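Long-range contact in DivIVA (Staphylococcus aureus, PDB 7O39), which probably helps organise cell division as a cytoplasmic coiled-coil protein of the DivIVA family, this piece being its N-terminal domain: residues F4-K10 / S34-E38. Numbering follows the deposited sequence.
Sequences FTPNEIK and STEIE
Pro6 lays the CA–CB edge of its ring against the Ser34 side chain, with Pro6 CA 3.4 Å and Pro6 CB 3.5 Å from Ser34 OG, where the short N-terminal helix 6-11 of the DivIVA N-terminal domain folds back on the long helix 23-53, here within the predicted coiled coil. The axes of segments 6-10 and 34-38 run nearly antiparallel, at 160° and 10.4 Å apart at closest approach; the register is set by Pro6 and Ser34, whose CA atoms lie 5.6 Å apart. Thr5 is the N-cap, and the helix start is a capping box: Glu8 N donates to Thr5 OG1 and Thr5 N to Glu8 OE1, both at 3.0 Å, with Thr5 chi1 at p. One turn further along, Ile9 (m, t) points toward the long helix, its CD1 3.8 Å from Ser34 CB and 4.1 Å from CD1 of Ile37, also m, t. The second subunit extends this apolar layer: its Leu33 packs on Phe4 and Ile9, and its Ile37 on Ile37. On the polar side Glu38, m at chi1 and chi2, curls back to bring OE2 within 3.5 Å of Pro6 CD, while the same OE2 forms a salt bridge with Lys41. One water joins the segments, hydrogen-bonded to Glu38 OE2 at 2.8 Å, Phe4 O at 3.0 Å and Ser34 OG at 2.7 Å.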
ATOM      1  N   PHE A   4      -4.527   0.109   7.659  1.00 28.71           N
ATOM      2  CA  PHE A   4      -4.405  -1.073   6.805  1.00 22.63           C
ATOM      3  C   PHE A   4      -3.343  -1.990   7.409  1.00 18.92           C
ATOM      4  O   PHE A   4      -2.166  -1.930   7.038  1.00 20.10           O
ATOM      5  CB  PHE A   4      -4.001  -0.663   5.401  1.00 28.17           C
ATOM      6  CG  PHE A   4      -4.989   0.226   4.715  1.00 30.41           C
ATOM      7  CD1 PHE A   4      -4.942   1.600   4.884  1.00 29.52           C
ATOM      8  CD2 PHE A   4      -5.956  -0.310   3.885  1.00 33.06           C
ATOM      9  CE1 PHE A   4      -5.858   2.423   4.242  1.00 29.88           C
ATOM     10  CE2 PHE A   4      -6.869   0.506   3.240  1.00 33.40           C
ATOM     11  CZ  PHE A   4      -6.820   1.872   3.422  1.00 31.57           C
ATOM     12  N   THR A   5      -3.749  -2.853   8.332  1.00 17.42           N
ATOM     13  CA  THR A   5      -2.803  -3.789   8.912  1.00 17.12           C
ATOM     14  C   THR A   5      -2.409  -4.834   7.873  1.00 14.28           C
ATOM     15  O   THR A   5      -3.133  -5.057   6.894  1.00 14.37           O
ATOM     16  CB  THR A   5      -3.418  -4.521  10.102  1.00 18.82           C
ATOM     17  OG1 THR A   5      -4.487  -5.351   9.629  1.00 18.21           O
ATOM     18  CG2 THR A   5      -3.912  -3.542  11.171  1.00 22.66           C
ATOM     19  N   PRO A   6      -1.271  -5.499   8.065  1.00 13.71           N
ATOM     20  CA  PRO A   6      -0.901  -6.560   7.119  1.00 13.33           C
ATOM     21  C   PRO A   6      -1.982  -7.603   6.944  1.00 13.86           C
ATOM     22  O   PRO A   6      -2.249  -8.033   5.817  1.00 14.27           O
ATOM     23  CB  PRO A   6       0.380  -7.142   7.728  1.00 15.82           C
ATOM     24  CG  PRO A   6       0.984  -5.980   8.422  1.00 16.54           C
ATOM     25  CD  PRO A   6      -0.173  -5.209   9.009  1.00 15.53           C
ATOM     26  N   ASN A   7      -2.619  -8.025   8.032  1.00 13.60           N
ATOM     27  CA  ASN A   7      -3.612  -9.079   7.893  1.00 14.72           C
ATOM     28  C   ASN A   7      -4.893  -8.567   7.243  1.00 16.05           C
ATOM     29  O   ASN A   7      -5.535  -9.308   6.495  1.00 18.18           O
ATOM     30  CB  ASN A   7      -3.835  -9.784   9.229  1.00 18.65           C
ATOM     31  CG  ASN A   7      -2.709 -10.764   9.553  1.00 24.01           C
ATOM     32  OD1 ASN A   7      -2.078 -11.321   8.648  1.00 30.00           O
ATOM     33  ND2 ASN A   7      -2.451 -10.973  10.836  1.00 28.61           N
ATOM     34  N   GLU A   8      -5.253  -7.298   7.451  1.00 14.59           N
ATOM     35  CA  GLU A   8      -6.391  -6.751   6.718  1.00 15.49           C
ATOM     36  C   GLU A   8      -6.131  -6.780   5.214  1.00 15.38           C
ATOM     37  O   GLU A   8      -7.020  -7.121   4.424  1.00 18.08           O
ATOM     38  CB  GLU A   8      -6.682  -5.319   7.180  1.00 18.58           C
ATOM     39  CG  GLU A   8      -7.448  -5.220   8.509  1.00 26.62           C
ATOM     40  CD  GLU A   8      -7.427  -3.818   9.106  1.00 34.19           C
ATOM     41  OE1 GLU A   8      -6.743  -2.936   8.544  1.00 36.23           O
ATOM     42  OE2 GLU A   8      -8.098  -3.596  10.140  1.00 39.51           O
ATOM     43  N   ILE A   9      -4.921  -6.409   4.804  1.00 13.59           N
ATOM     44  CA  ILE A   9      -4.592  -6.378   3.384  1.00 14.21           C
ATOM     45  C   ILE A   9      -4.608  -7.781   2.810  1.00 16.17           C
ATOM     46  O   ILE A   9      -5.201  -8.034   1.756  1.00 18.35           O
ATOM     47  CB  ILE A   9      -3.228  -5.698   3.172  1.00 13.40           C
ATOM     48  CG1 ILE A   9      -3.336  -4.216   3.522  1.00 13.83           C
ATOM     49  CG2 ILE A   9      -2.728  -5.919   1.738  1.00 15.33           C
ATOM     50  CD1 ILE A   9      -2.014  -3.491   3.551  1.00 13.82           C
ATOM     51  N   LYS A  10      -3.951  -8.716   3.490  1.00 16.44           N
ATOM     52  CA  LYS A  10      -3.814 -10.056   2.940  1.00 19.08           C
ATOM     53  C   LYS A  10      -5.130 -10.823   2.977  1.00 17.80           C
ATOM     54  O   LYS A  10      -5.343 -11.712   2.147  1.00 20.51           O
ATOM     55  CB  LYS A  10      -2.703 -10.789   3.688  1.00 23.30           C
ATOM     56  CG  LYS A  10      -1.344 -10.124   3.497  1.00 29.35           C
ATOM     57  CD  LYS A  10      -0.228 -10.848   4.232  1.00 35.41           C
ATOM     58  CE  LYS A  10       0.951  -9.920   4.490  1.00 40.74           C
ATOM     59  NZ  LYS A  10       1.770 -10.365   5.650  1.00 44.25           N
ATOM     60  N   SER A  34       1.892  -4.056   1.443  1.00 10.26           N
ATOM     61  CA  SER A  34       1.840  -4.114   2.902  1.00  9.98           C
ATOM     62  C   SER A  34       3.222  -3.909   3.510  1.00 10.73           C
ATOM     63  O   SER A  34       3.379  -3.171   4.490  1.00 11.76           O
ATOM     64  CB  SER A  34       1.246  -5.439   3.360  1.00 11.20           C
ATOM     65  OG  SER A  34       1.234  -5.477   4.774  1.00 12.78           O
ATOM     66  N   THR A  35       4.234  -4.558   2.945  1.00 10.30           N
ATOM     67  CA  THR A  35       5.595  -4.367   3.431  1.00 11.66           C
ATOM     68  C   THR A  35       6.005  -2.901   3.345  1.00 11.68           C
ATOM     69  O   THR A  35       6.605  -2.363   4.280  1.00 12.42           O
ATOM     70  CB  THR A  35       6.542  -5.274   2.643  1.00 14.27           C
ATOM     71  OG1 THR A  35       6.217  -6.634   2.935  1.00 16.58           O
ATOM     72  CG2 THR A  35       8.002  -5.030   3.012  1.00 15.55           C
ATOM     73  N   GLU A  36       5.690  -2.233   2.230  1.00 11.26           N
ATOM     74  CA  GLU A  36       6.038  -0.825   2.086  1.00 11.77           C
ATOM     75  C   GLU A  36       5.350   0.016   3.153  1.00 10.65           C
ATOM     76  O   GLU A  36       5.979   0.885   3.773  1.00 11.87           O
ATOM     77  CB  GLU A  36       5.640  -0.335   0.691  1.00 20.00           C
ATOM     78  CG  GLU A  36       6.099   1.079   0.364  1.00 21.64           C
ATOM     79  N   ILE A  37       4.061  -0.247   3.394  1.00  9.99           N
ATOM     80  CA  ILE A  37       3.305   0.475   4.416  1.00 10.19           C
ATOM     81  C   ILE A  37       3.924   0.253   5.791  1.00  9.78           C
ATOM     82  O   ILE A  37       4.126   1.201   6.560  1.00 10.51           O
ATOM     83  CB  ILE A  37       1.820   0.063   4.370  1.00 11.04           C
ATOM     84  CG1 ILE A  37       1.170   0.654   3.108  1.00 11.87           C
ATOM     85  CG2 ILE A  37       1.086   0.489   5.638  1.00 11.86           C
ATOM     86  CD1 ILE A  37      -0.195   0.082   2.766  1.00 13.35           C
ATOM     87  N   GLU A  38       4.226  -1.001   6.132  1.00  9.89           N
ATOM     88  CA  GLU A  38       4.809  -1.270   7.446  1.00 10.38           C
ATOM     89  C   GLU A  38       6.152  -0.570   7.610  1.00 10.00           C
ATOM     90  O   GLU A  38       6.467  -0.057   8.689  1.00 11.25           O
ATOM     91  CB  GLU A  38       4.943  -2.777   7.659  1.00 11.99           C
ATOM     92  CG  GLU A  38       3.606  -3.509   7.775  1.00 13.59           C
ATOM     93  CD  GLU A  38       2.648  -2.824   8.744  1.00 16.59           C
ATOM     94  OE1 GLU A  38       2.922  -2.869   9.961  1.00 20.57           O
ATOM     95  OE2 GLU A  38       1.621  -2.254   8.297  1.00 18.93           O
TER
HETATM   96  O   HOH W   1       0.396  -3.178   6.008  0.81 12.67           O